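Local coordinates for odorant-binding protein (PDB 5DIC) that binds long-chain fatty acids such as palmitate in the oral disk of the blowfly and probably carries them through aqueous secretions, at residues L4-E7 with Q8-K11; K13-F16 with D17-V20. All coordinates share one frame; numbering follows the deposited sequence.

Contact 1 (L4-E7 with Q8-K11); sequences LTEE and QKAK. With PLM (palmitic acid), chain B.
Thr-5 and Gln-8 lock together in a capping box at the N-terminal end of helix 6-22. Thr-5 is the N-cap: its OG1 accepts the backbone N-H of Gln-8 at 3.0 Å. In return, the amide oxygen of Gln-8 takes the backbone N-H of Thr-5, OE1 to N 3.0 Å, in the carbonyl plane on a lone pair and nearly straight at 170°. With chi1 at 64°, Thr-5 OG1 sits between its own backbone N and carbonyl carbon, facing the first turn of the helix. Both ends of the Gln-8 residue are thereby engaged by one threonine, and the bond to OE1 fixes the turn of its amide. Leu-4 crosses the Gln-8 side chain at about a right angle, and its CB rests on the aliphatic part of Lys-9, 3.9 Å from CG.

Two salt bridges run along the outer surface of the turn. Glu-6, bent at chi2 (-54°), brings OE2 to 2.8 Å from Lys-9 NZ, which meets it on the syn side. Glu-7 and Lys-11 are both extended and lie side by side; here NZ stands above the carboxylate plane, and the OE2 to NZ distance is a longer 3.2 Å. Acidic groups in this first turn would be expected to suit the helix dipole.

The inner side of the turn borders the fatty acid site. Leu-4 also touches a second palmitate, and Lys-72 hydrogen-bonds to palmitate from elsewhere in the fold. Beside the carboxylate of the chain B palmitate, Lys-11 contributes carbon: its CB lies 3.5 Å from O2.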
ATOM      1  N   LEU A   4       9.596  -5.582   9.749  1.00 23.90           N
ATOM      2  CA  LEU A   4       8.299  -5.883  10.337  1.00 22.71           C
ATOM      3  C   LEU A   4       8.490  -6.767  11.547  1.00 21.84           C
ATOM      4  O   LEU A   4       9.340  -7.671  11.570  1.00 22.94           O
ATOM      5  CB  LEU A   4       7.376  -6.618   9.365  1.00 21.27           C
ATOM      6  CG  LEU A   4       7.041  -5.911   8.060  1.00 25.02           C
ATOM      7  CD1 LEU A   4       5.933  -6.669   7.350  1.00 28.26           C
ATOM      8  CD2 LEU A   4       6.633  -4.463   8.284  1.00 26.94           C
ATOM      9  N   THR A   5       7.685  -6.508  12.554  1.00 20.61           N
ATOM     10  CA  THR A   5       7.657  -7.351  13.737  1.00 20.95           C
ATOM     11  C   THR A   5       6.904  -8.655  13.376  1.00 19.52           C
ATOM     12  O   THR A   5       6.222  -8.732  12.360  1.00 18.65           O
ATOM     13  CB  THR A   5       6.914  -6.672  14.890  1.00 22.50           C
ATOM     14  OG1 THR A   5       5.548  -6.491  14.521  1.00 22.02           O
ATOM     15  CG2 THR A   5       7.524  -5.336  15.247  1.00 25.91           C
ATOM     16  N   GLU A   6       7.004  -9.668  14.221  1.00 20.24           N
ATOM     17  CA  GLU A   6       6.273 -10.899  13.995  1.00 18.94           C
ATOM     18  C   GLU A   6       4.770 -10.626  14.009  1.00 17.32           C
ATOM     19  O   GLU A   6       4.014 -11.207  13.217  1.00 17.72           O
ATOM     20  CB  GLU A   6       6.663 -11.962  15.037  1.00 19.60           C
ATOM     21  CG  GLU A   6       8.123 -12.409  14.951  1.00 22.75           C
ATOM     22  CD  GLU A   6       8.514 -12.889  13.560  1.00 22.18           C
ATOM     23  OE1 GLU A   6       7.906 -13.858  13.061  1.00 26.66           O
ATOM     24  OE2 GLU A   6       9.428 -12.292  12.938  1.00 26.15           O
ATOM     25  N   GLU A   7       4.323  -9.699  14.854  1.00 18.75           N
ATOM     26  CA  GLU A   7       2.893  -9.354  14.891  1.00 17.35           C
ATOM     27  C   GLU A   7       2.485  -8.737  13.530  1.00 16.62           C
ATOM     28  O   GLU A   7       1.428  -9.050  12.970  1.00 16.30           O
ATOM     29  CB  GLU A   7       2.565  -8.363  16.024  1.00 20.14           C
ATOM     30  CG  GLU A   7       1.084  -7.968  16.077  1.00 22.75           C
ATOM     31  CD  GLU A   7       0.735  -6.908  17.116  1.00 28.96           C
ATOM     32  OE1 GLU A   7       1.585  -6.568  17.968  1.00 43.43           O
ATOM     33  OE2 GLU A   7      -0.425  -6.422  17.086  1.00 34.35           O
ATOM     34  N   GLN A   8       3.294  -7.809  13.015  1.00 16.31           N
ATOM     35  CA  GLN A   8       2.986  -7.190  11.717  1.00 15.98           C
ATOM     36  C   GLN A   8       3.014  -8.209  10.586  1.00 15.51           C
ATOM     37  O   GLN A   8       2.168  -8.173   9.689  1.00 15.78           O
ATOM     38  CB  GLN A   8       3.959  -6.062  11.421  1.00 17.77           C
ATOM     39  CG  GLN A   8       3.771  -4.834  12.306  1.00 20.17           C
ATOM     40  CD  GLN A   8       4.823  -3.796  12.034  1.00 22.76           C
ATOM     41  OE1 GLN A   8       6.026  -4.085  12.082  1.00 24.05           O
ATOM     42  NE2 GLN A   8       4.386  -2.574  11.742  1.00 27.29           N
ATOM     43  N   LYS A   9       3.970  -9.130  10.610  1.00 15.04           N
ATOM     44  CA  LYS A   9       4.022 -10.147   9.548  1.00 15.32           C
ATOM     45  C   LYS A   9       2.735 -10.968   9.525  1.00 14.21           C
ATOM     46  O   LYS A   9       2.230 -11.299   8.442  1.00 14.37           O
ATOM     47  CB  LYS A   9       5.207 -11.092   9.720  1.00 17.71           C
ATOM     48  CG  LYS A   9       6.564 -10.446   9.508  1.00 20.16           C
ATOM     49  CD  LYS A   9       7.671 -11.435   9.871  1.00 25.84           C
ATOM     50  CE  LYS A   9       9.056 -10.833   9.835  1.00 28.26           C
ATOM     51  NZ  LYS A   9      10.066 -11.838  10.264  1.00 35.21           N
ATOM     52  N   ALA A  10       2.241 -11.330  10.711  1.00 13.72           N
ATOM     53  CA  ALA A  10       0.994 -12.095  10.780  1.00 14.21           C
ATOM     54  C   ALA A  10      -0.185 -11.288  10.233  1.00 13.99           C
ATOM     55  O   ALA A  10      -1.029 -11.829   9.504  1.00 13.76           O
ATOM     56  CB  ALA A  10       0.715 -12.560  12.191  1.00 15.79           C
ATOM     57  N   LYS A  11      -0.235 -10.003  10.560  1.00 14.15           N
ATOM     58  CA  LYS A  11      -1.283  -9.130   9.997  1.00 14.34           C
ATOM     59  C   LYS A  11      -1.185  -9.005   8.486  1.00 13.18           C
ATOM     60  O   LYS A  11      -2.199  -8.995   7.808  1.00 13.80           O
ATOM     61  CB  LYS A  11      -1.217  -7.747  10.640  1.00 16.19           C
ATOM     62  CG  LYS A  11      -1.698  -7.711  12.073  1.00 18.37           C
ATOM     63  CD  LYS A  11      -1.605  -6.316  12.670  1.00 22.52           C
ATOM     64  CE  LYS A  11      -2.143  -6.297  14.078  1.00 31.39           C
ATOM     65  NZ  LYS A  11      -1.954  -4.976  14.734  1.00 36.32           N
TER
HETATM   66  C1  PLM B 201      -0.496  -3.991   9.280  1.00 22.05           C
HETATM   67  O1  PLM B 201      -0.306  -2.777   9.557  1.00 27.33           O
HETATM   68  O2  PLM B 201      -1.621  -4.516   9.354  1.00 22.93           O
HETATM   69  C2  PLM B 201       0.612  -4.884   8.781  1.00 23.19           C
HETATM   70  C3  PLM B 201       1.896  -4.128   8.475  1.00 26.37           C
HETATM   71  C4  PLM B 201       1.768  -3.301   7.212  1.00 29.05           C
HETATM   72  C5  PLM B 201       3.156  -2.877   6.766  1.00 39.22           C
HETATM   73  C6  PLM B 201       3.085  -1.794   5.715  1.00 37.17           C
HETATM   74  C7  PLM B 201       2.748  -0.465   6.353  1.00 29.01           C
HETATM   75  C8  PLM B 201       2.924   0.569   5.271  1.00 27.89           C
HETATM   76  C9  PLM B 201       2.051   1.747   5.629  1.00 25.13           C
HETATM   77  CA  PLM B 201       2.342   3.012   4.836  1.00 34.89           C
HETATM   78  CB  PLM B 201       1.260   3.441   3.867  1.00 28.87           C
HETATM   79  CC  PLM B 201       1.800   4.361   2.777  1.00 25.58           C
HETATM   80  CD  PLM B 201       1.323   3.921   1.394  1.00 21.84           C
HETATM   81  CE  PLM B 201      -0.199   4.055   1.194  1.00 20.15           C
HETATM   82  CF  PLM B 201      -0.600   3.729  -0.256  1.00 19.44           C
HETATM   83  CG  PLM B 201      -2.077   3.906  -0.575  1.00 20.86           C

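Contact 2 (K13-F16 with D17-V20)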
ATOM      1  N   LYS A  13      -0.189 -11.254   6.413  1.00 13.01           N
ATOM      2  CA  LYS A  13      -0.781 -12.461   5.854  1.00 12.72           C
ATOM      3  C   LYS A  13      -2.297 -12.470   5.938  1.00 12.30           C
ATOM      4  O   LYS A  13      -2.971 -12.834   4.989  1.00 12.87           O
ATOM      5  CB  LYS A  13      -0.174 -13.690   6.506  1.00 14.59           C
ATOM      6  CG  LYS A  13      -0.809 -14.977   6.109  1.00 17.67           C
ATOM      7  CD  LYS A  13      -0.697 -15.301   4.639  1.00 18.28           C
ATOM      8  CE  LYS A  13      -1.212 -16.713   4.405  1.00 22.26           C
ATOM      9  NZ  LYS A  13      -1.553 -16.940   2.979  1.00 24.34           N
ATOM     10  N   VAL A  14      -2.843 -12.060   7.078  1.00 12.67           N
ATOM     11  CA  VAL A  14      -4.277 -11.984   7.211  1.00 13.47           C
ATOM     12  C   VAL A  14      -4.884 -11.075   6.138  1.00 12.56           C
ATOM     13  O   VAL A  14      -5.883 -11.416   5.491  1.00 13.40           O
ATOM     14  CB  VAL A  14      -4.674 -11.499   8.614  1.00 14.48           C
ATOM     15  CG1 VAL A  14      -6.155 -11.133   8.688  1.00 16.70           C
ATOM     16  CG2 VAL A  14      -4.375 -12.590   9.661  1.00 17.75           C
ATOM     17  N   HIS A  15      -4.319  -9.886   5.957  1.00 12.48           N
ATOM     18  CA  HIS A  15      -4.882  -8.930   4.995  1.00 12.67           C
ATOM     19  C   HIS A  15      -4.614  -9.358   3.566  1.00 12.30           C
ATOM     20  O   HIS A  15      -5.430  -9.102   2.659  1.00 13.04           O
ATOM     21  CB  HIS A  15      -4.376  -7.519   5.280  1.00 13.50           C
ATOM     22  CG  HIS A  15      -4.728  -7.023   6.635  1.00 13.72           C
ATOM     23  ND1 HIS A  15      -6.002  -7.079   7.148  1.00 15.43           N
ATOM     24  CD2 HIS A  15      -3.959  -6.434   7.584  1.00 14.52           C
ATOM     25  CE1 HIS A  15      -6.009  -6.535   8.355  1.00 17.10           C
ATOM     26  NE2 HIS A  15      -4.778  -6.147   8.645  1.00 17.96           N
ATOM     27  N   PHE A  16      -3.477  -9.993   3.324  1.00 12.06           N
ATOM     28  CA  PHE A  16      -3.190 -10.579   2.020  1.00 12.74           C
ATOM     29  C   PHE A  16      -4.330 -11.533   1.624  1.00 11.75           C
ATOM     30  O   PHE A  16      -4.907 -11.451   0.533  1.00 12.09           O
ATOM     31  CB  PHE A  16      -1.825 -11.279   2.048  1.00 12.88           C
ATOM     32  CG  PHE A  16      -1.472 -11.974   0.766  1.00 14.60           C
ATOM     33  CD1 PHE A  16      -1.941 -13.247   0.497  1.00 17.44           C
ATOM     34  CD2 PHE A  16      -0.649 -11.360  -0.159  1.00 17.32           C
ATOM     35  CE1 PHE A  16      -1.611 -13.899  -0.688  1.00 22.02           C
ATOM     36  CE2 PHE A  16      -0.324 -12.002  -1.342  1.00 20.32           C
ATOM     37  CZ  PHE A  16      -0.824 -13.263  -1.610  1.00 20.55           C
ATOM     38  N   ASP A  17      -4.649 -12.466   2.511  1.00 13.00           N
ATOM     39  CA  ASP A  17      -5.706 -13.420   2.229  1.00 13.68           C
ATOM     40  C   ASP A  17      -7.055 -12.734   2.034  1.00 12.26           C
ATOM     41  O   ASP A  17      -7.825 -13.087   1.118  1.00 13.41           O
ATOM     42  CB  ASP A  17      -5.795 -14.465   3.349  1.00 15.09           C
ATOM     43  CG  ASP A  17      -4.620 -15.418   3.377  1.00 17.11           C
ATOM     44  OD1 ASP A  17      -3.855 -15.491   2.418  1.00 17.64           O
ATOM     45  OD2 ASP A  17      -4.487 -16.127   4.385  1.00 19.37           O
ATOM     46  N   GLU A  18      -7.353 -11.742   2.867  1.00 12.80           N
ATOM     47  CA  GLU A  18      -8.609 -11.019   2.726  1.00 13.05           C
ATOM     48  C   GLU A  18      -8.713 -10.380   1.349  1.00 11.95           C
ATOM     49  O   GLU A  18      -9.772 -10.400   0.724  1.00 12.61           O
ATOM     50  CB  GLU A  18      -8.716  -9.897   3.767  1.00 14.14           C
ATOM     51  CG  GLU A  18      -8.986 -10.358   5.183  1.00 15.84           C
ATOM     52  CD  GLU A  18      -8.715  -9.287   6.228  1.00 17.65           C
ATOM     53  OE1 GLU A  18      -8.092  -8.243   5.924  1.00 18.32           O
ATOM     54  OE2 GLU A  18      -9.131  -9.516   7.390  1.00 22.16           O
ATOM     55  N   CYS A  19      -7.637  -9.762   0.900  1.00 11.12           N
ATOM     56  CA  CYS A  19      -7.674  -9.018  -0.354  1.00 10.93           C
ATOM     57  C   CYS A  19      -7.606  -9.868  -1.589  1.00 10.62           C
ATOM     58  O   CYS A  19      -8.198  -9.537  -2.623  1.00 11.20           O
ATOM     59  CB  CYS A  19      -6.600  -7.967  -0.309  1.00 11.14           C
ATOM     60  SG  CYS A  19      -6.999  -6.646   0.872  1.00 12.12           S
ATOM     61  N   VAL A  20      -6.923 -11.011  -1.525  1.00 11.45           N
ATOM     62  CA  VAL A  20      -6.965 -11.951  -2.639  1.00 11.58           C
ATOM     63  C   VAL A  20      -8.412 -12.377  -2.892  1.00 12.17           C
ATOM     64  O   VAL A  20      -8.871 -12.462  -4.030  1.00 12.33           O
ATOM     65  CB  VAL A  20      -6.057 -13.179  -2.356  1.00 13.08           C
ATOM     66  CG1 VAL A  20      -6.413 -14.362  -3.243  1.00 14.81           C
ATOM     67  CG2 VAL A  20      -4.581 -12.806  -2.523  1.00 13.86           C
TER
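Phe-16 and Val-20 pack one turn apart on helix 6-22. Val-20 CG2 sits over one face of the phenyl ring, offset toward the rim and 4.0 Å from its centroid, a CH-pi contact. Phe-16 CG lies anti to the backbone N (chi1 177°), which leaves CE1 and CZ next to that methyl. This is the tightly packed side: the Phe-16 ring meets Phe-48 with the planes inclined and also touches Leu-33 and Arg-34, while Val-20 rests on Ala-30. Cys-19, buried, is tied to Cys-51 of helix 43-55 by a disulfide.

The looser side carries charge. Lys-13, bent at chi2 (62°), curls back to Asp-17 in a salt bridge of 2.8 Å from NZ to OD1, using the syn lone pair. The same OD1 lies at the edge of the Phe-16 ring, in its plane, 3.5 Å from CD1, so the carboxylate borders both the lysine and the aromatic rim. Val-14, exposed, reaches Glu-18 through CG1, 3.6 Å from OE2.

Between these two sides, His-15 and Glu-18 lie side by side and point the same way. The ND1-H of His-15 bonds to Glu-18 OE1 at 2.7 Å and is nearly straight; OE1 lies in the ring plane, but the nitrogen stands above the carboxylate plane. An alanine in place of Glu-18 would probably leave ND1 without this acceptor and the imidazole, which touches a palmitate, freer to turn. Lys-55 touches both side chains. The arrangement is an amphipathic helix of the PBP/GOBP fold, stapled to helix 43-55 by a disulfide and flanked by a His-carboxylate hydrogen bond near the fatty acid site.

Both contacts belong to helix 6-22 and follow in series along the chain, contact 1 at its beginning and contact 2 farther along. Their centres are about 13 Å apart, and beyond adjoining in sequence they do not touch each other. Both lie on the surface of this mainly helical odorant-binding fold, about 15 Å and 13 Å from the centre of the chain. Contact 1 caps the start of the helix, whereas contact 2 joins the same helix to helices 27-34 and 43-55. Each also has a side chain against bound palmitate, so this one helix connects the disulfide-linked framework to the fatty acid site.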